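Local structure of putative aminooxidase (Propionibacterium acnes, 2B9X) at residues I9-A14 against V249-V254. The protein is a flavoenzyme of the amine-oxidase family, also named fatty acid isomerase, that binds FAD and probably isomerises unsaturated fatty acids. Numbering follows the deposited sequence.
With FAD (flavin-adenine dinucleotide), chain O.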
loop_
_atom_site.group_PDB
_atom_site.type_symbol
_atom_site.label_atom_id
_atom_site.label_comp_id
_atom_site.label_asym_id
_atom_site.label_seq_id
_atom_site.Cartn_x
_atom_site.Cartn_y
_atom_site.Cartn_z
ATOM N N ILE A 9 25.103 -4.806 -6.443
ATOM C CA ILE A 9 23.774 -5.004 -5.886
ATOM C C ILE A 9 22.683 -4.768 -6.926
ATOM O O ILE A 9 22.538 -3.672 -7.455
ATOM C CB ILE A 9 23.532 -4.086 -4.671
ATOM C CG1 ILE A 9 24.646 -4.271 -3.630
ATOM C CG2 ILE A 9 22.165 -4.388 -4.048
ATOM C CD1 ILE A 9 24.584 -3.316 -2.443
ATOM N N ALA A 10 21.915 -5.818 -7.199
ATOM C CA ALA A 10 20.766 -5.753 -8.101
ATOM C C ALA A 10 19.475 -5.595 -7.295
ATOM O O ALA A 10 19.073 -6.505 -6.564
ATOM C CB ALA A 10 20.697 -7.009 -8.981
ATOM N N ILE A 11 18.852 -4.425 -7.431
ATOM C CA ILE A 11 17.545 -4.126 -6.849
ATOM C C ILE A 11 16.473 -4.301 -7.925
ATOM O O ILE A 11 16.564 -3.697 -8.993
ATOM C CB ILE A 11 17.479 -2.679 -6.337
ATOM C CG1 ILE A 11 18.508 -2.456 -5.219
ATOM C CG2 ILE A 11 16.054 -2.339 -5.867
ATOM C CD1 ILE A 11 18.939 -1.007 -5.058
ATOM N N ILE A 12 15.469 -5.133 -7.644
ATOM C CA ILE A 12 14.385 -5.365 -8.600
ATOM C C ILE A 12 13.153 -4.547 -8.222
ATOM O O ILE A 12 12.556 -4.756 -7.170
ATOM C CB ILE A 12 14.012 -6.874 -8.707
ATOM C CG1 ILE A 12 15.284 -7.748 -8.781
ATOM C CG2 ILE A 12 13.118 -7.113 -9.924
ATOM C CD1 ILE A 12 16.233 -7.392 -9.943
ATOM N N GLY A 13 12.793 -3.603 -9.088
ATOM C CA GLY A 13 11.572 -2.791 -8.940
ATOM C C GLY A 13 11.915 -1.353 -8.637
ATOM O O GLY A 13 12.712 -1.095 -7.739
ATOM N N ALA A 14 11.330 -0.423 -9.403
ATOM C CA ALA A 14 11.547 1.037 -9.245
ATOM C C ALA A 14 10.299 1.731 -8.670
ATOM O O ALA A 14 9.908 2.846 -9.075
ATOM C CB ALA A 14 11.948 1.663 -10.579
ATOM N N VAL A 249 24.655 -9.376 -4.874
ATOM C CA VAL A 249 23.501 -9.297 -3.978
ATOM C C VAL A 249 22.214 -8.998 -4.745
ATOM O O VAL A 249 22.181 -8.160 -5.663
ATOM C CB VAL A 249 23.719 -8.229 -2.908
ATOM C CG1 VAL A 249 22.454 -8.029 -2.085
ATOM C CG2 VAL A 249 24.906 -8.612 -2.012
ATOM N N LEU A 250 21.160 -9.708 -4.363
ATOM C CA LEU A 250 19.840 -9.515 -4.940
ATOM C C LEU A 250 18.914 -8.915 -3.895
ATOM O O LEU A 250 18.793 -9.467 -2.803
ATOM C CB LEU A 250 19.268 -10.848 -5.413
ATOM C CG LEU A 250 17.887 -10.789 -6.071
ATOM C CD1 LEU A 250 17.902 -9.805 -7.264
ATOM C CD2 LEU A 250 17.432 -12.195 -6.483
ATOM N N VAL A 251 18.267 -7.800 -4.239
ATOM C CA VAL A 251 17.199 -7.231 -3.416
ATOM C C VAL A 251 15.878 -7.228 -4.203
ATOM O O VAL A 251 15.771 -6.619 -5.285
ATOM C CB VAL A 251 17.509 -5.797 -2.950
ATOM C CG1 VAL A 251 16.420 -5.309 -1.995
ATOM C CG2 VAL A 251 18.893 -5.721 -2.288
ATOM N N LEU A 252 14.885 -7.928 -3.653
ATOM C CA LEU A 252 13.566 -8.027 -4.265
ATOM C C LEU A 252 12.587 -7.058 -3.604
ATOM O O LEU A 252 12.353 -7.146 -2.388
ATOM C CB LEU A 252 13.030 -9.449 -4.121
ATOM C CG LEU A 252 13.869 -10.564 -4.750
ATOM C CD1 LEU A 252 13.301 -11.912 -4.306
ATOM C CD2 LEU A 252 13.933 -10.462 -6.277
ATOM N N THR A 253 12.038 -6.140 -4.403
ATOM C CA THR A 253 10.917 -5.291 -3.972
ATOM C C THR A 253 9.666 -5.547 -4.814
ATOM O O THR A 253 8.700 -4.778 -4.748
ATOM C CB THR A 253 11.264 -3.772 -4.014
ATOM O OG1 THR A 253 11.338 -3.308 -5.374
ATOM C CG2 THR A 253 12.580 -3.497 -3.295
ATOM N N VAL A 254 9.717 -6.617 -5.604
ATOM C CA VAL A 254 8.650 -7.044 -6.487
ATOM C C VAL A 254 7.897 -8.192 -5.792
ATOM O O VAL A 254 8.379 -8.723 -4.771
ATOM C CB VAL A 254 9.199 -7.493 -7.872
ATOM C CG1 VAL A 254 9.790 -6.305 -8.648
ATOM C CG2 VAL A 254 10.232 -8.618 -7.738
HETATM P PA FAD O . 4.930 -0.932 -6.110
HETATM O O1A FAD O . 4.480 0.504 -5.984
HETATM O O2A FAD O . 3.815 -1.833 -6.583
HETATM O O5B FAD O . 6.180 -0.938 -7.120
HETATM C C5B FAD O . 6.767 -2.154 -7.538
HETATM C C4B FAD O . 7.612 -1.900 -8.767
HETATM O O4B FAD O . 8.177 -3.109 -9.226
HETATM C C3B FAD O . 6.796 -1.317 -9.929
HETATM O O3B FAD O . 7.496 -0.205 -10.470
HETATM C C2B FAD O . 6.677 -2.474 -10.896
HETATM O O2B FAD O . 6.494 -2.076 -12.235
HETATM C C1B FAD O . 7.990 -3.208 -10.623
HETATM N N9A FAD O . 7.991 -4.615 -11.049
HETATM C C8A FAD O . 7.001 -5.547 -10.867
HETATM N N7A FAD O . 7.395 -6.715 -11.407
HETATM C C5A FAD O . 8.631 -6.550 -11.926
HETATM C C6A FAD O . 9.490 -7.419 -12.585
HETATM N N6A FAD O . 9.158 -8.700 -12.731
HETATM N N1A FAD O . 10.720 -6.958 -13.026
HETATM C C2A FAD O . 11.087 -5.645 -12.793
HETATM N N3A FAD O . 10.228 -4.780 -12.130
HETATM C C4A FAD O . 9.019 -5.232 -11.711
HETATM N N1 FAD O . 0.087 4.378 0.100
HETATM C C2 FAD O . 0.126 5.349 1.079
HETATM O O2 FAD O . 1.096 5.487 1.823
HETATM N N3 FAD O . -0.937 6.190 1.248
HETATM C C4 FAD O . -2.056 6.081 0.441
HETATM O O4 FAD O . -2.980 6.879 0.610
HETATM C C4X FAD O . -2.125 5.108 -0.554
HETATM N N5 FAD O . -3.259 4.954 -1.323
HETATM C C5X FAD O . -3.236 4.106 -2.399
HETATM C C6 FAD O . -4.311 4.111 -3.280
HETATM C C7 FAD O . -4.287 3.314 -4.409
HETATM C C7M FAD O . -5.449 3.349 -5.351
HETATM C C8 FAD O . -3.166 2.524 -4.675
HETATM C C8M FAD O . -3.105 1.662 -5.909
HETATM C C9 FAD O . -2.089 2.521 -3.788
HETATM C C9A FAD O . -2.112 3.306 -2.637
HETATM N N10 FAD O . -1.067 3.303 -1.714
HETATM C C10 FAD O . -1.033 4.251 -0.716
HETATM C "C1'" FAD O . -0.069 2.181 -1.634
HETATM C "C2'" FAD O . 1.293 2.574 -2.230
HETATM O "O2'" FAD O . 1.121 3.197 -3.494
HETATM C "C3'" FAD O . 2.161 1.321 -2.390
HETATM O "O3'" FAD O . 2.123 0.560 -1.202
HETATM C "C4'" FAD O . 3.606 1.644 -2.750
HETATM O "O4'" FAD O . 3.710 2.161 -4.070
HETATM C "C5'" FAD O . 4.411 0.369 -2.622
HETATM O "O5'" FAD O . 5.688 0.531 -3.201
HETATM P P FAD O . 6.489 -0.759 -3.729
HETATM O O1P FAD O . 7.789 -0.320 -4.360
HETATM O O2P FAD O . 6.689 -1.750 -2.634
HETATM O O3P FAD O . 5.483 -1.519 -4.727
#
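Two neighbouring strands of the parallel FAD-binding sheet, 9-12 and 249-252, meet here, the axes of the two short segments approaching to 4.8 Å. Ala10 N donates a hydrogen bond to Val249 O, Ala10 O accepts one from Val251 N, and Ile12 N donates to Val251 O at 2.8 Å, making the ladder regular. At the end of the ladder, Ile12 O accepts two hydrogen bonds from Thr253. Thr253 N lies in the plane of the Ile12 carbonyl, while Thr253 OG1, 2.6 Å from Ile12 O, comes in tilted 25° from that plane, swung there by a chi1 of 72° that sets the hydroxyl between backbone N and carbonyl carbon. Ile9, Ile11, Val249 and Val251 share the face toward helix 16-27, Ile9 CG2 meeting Val251 CG2 at 3.9 Å. On the other face Ile12 CG1 rests against Leu250 CD1 (3.7 Å) and Leu252 CD2. Ile12 CG2, anti to the backbone N, touches Val254 CG1. Val254 CG1 approaches C4A of the FAD adenine at 3.3 Å, and Gly13 CA lies 3.4 Å from O4B of the FAD ribose. Strand ends that meet the adenosine of FAD, with Gly13 at the first glycine of a probable GxGxxG turn, are typical of a Rossmann-type dinucleotide-binding fold.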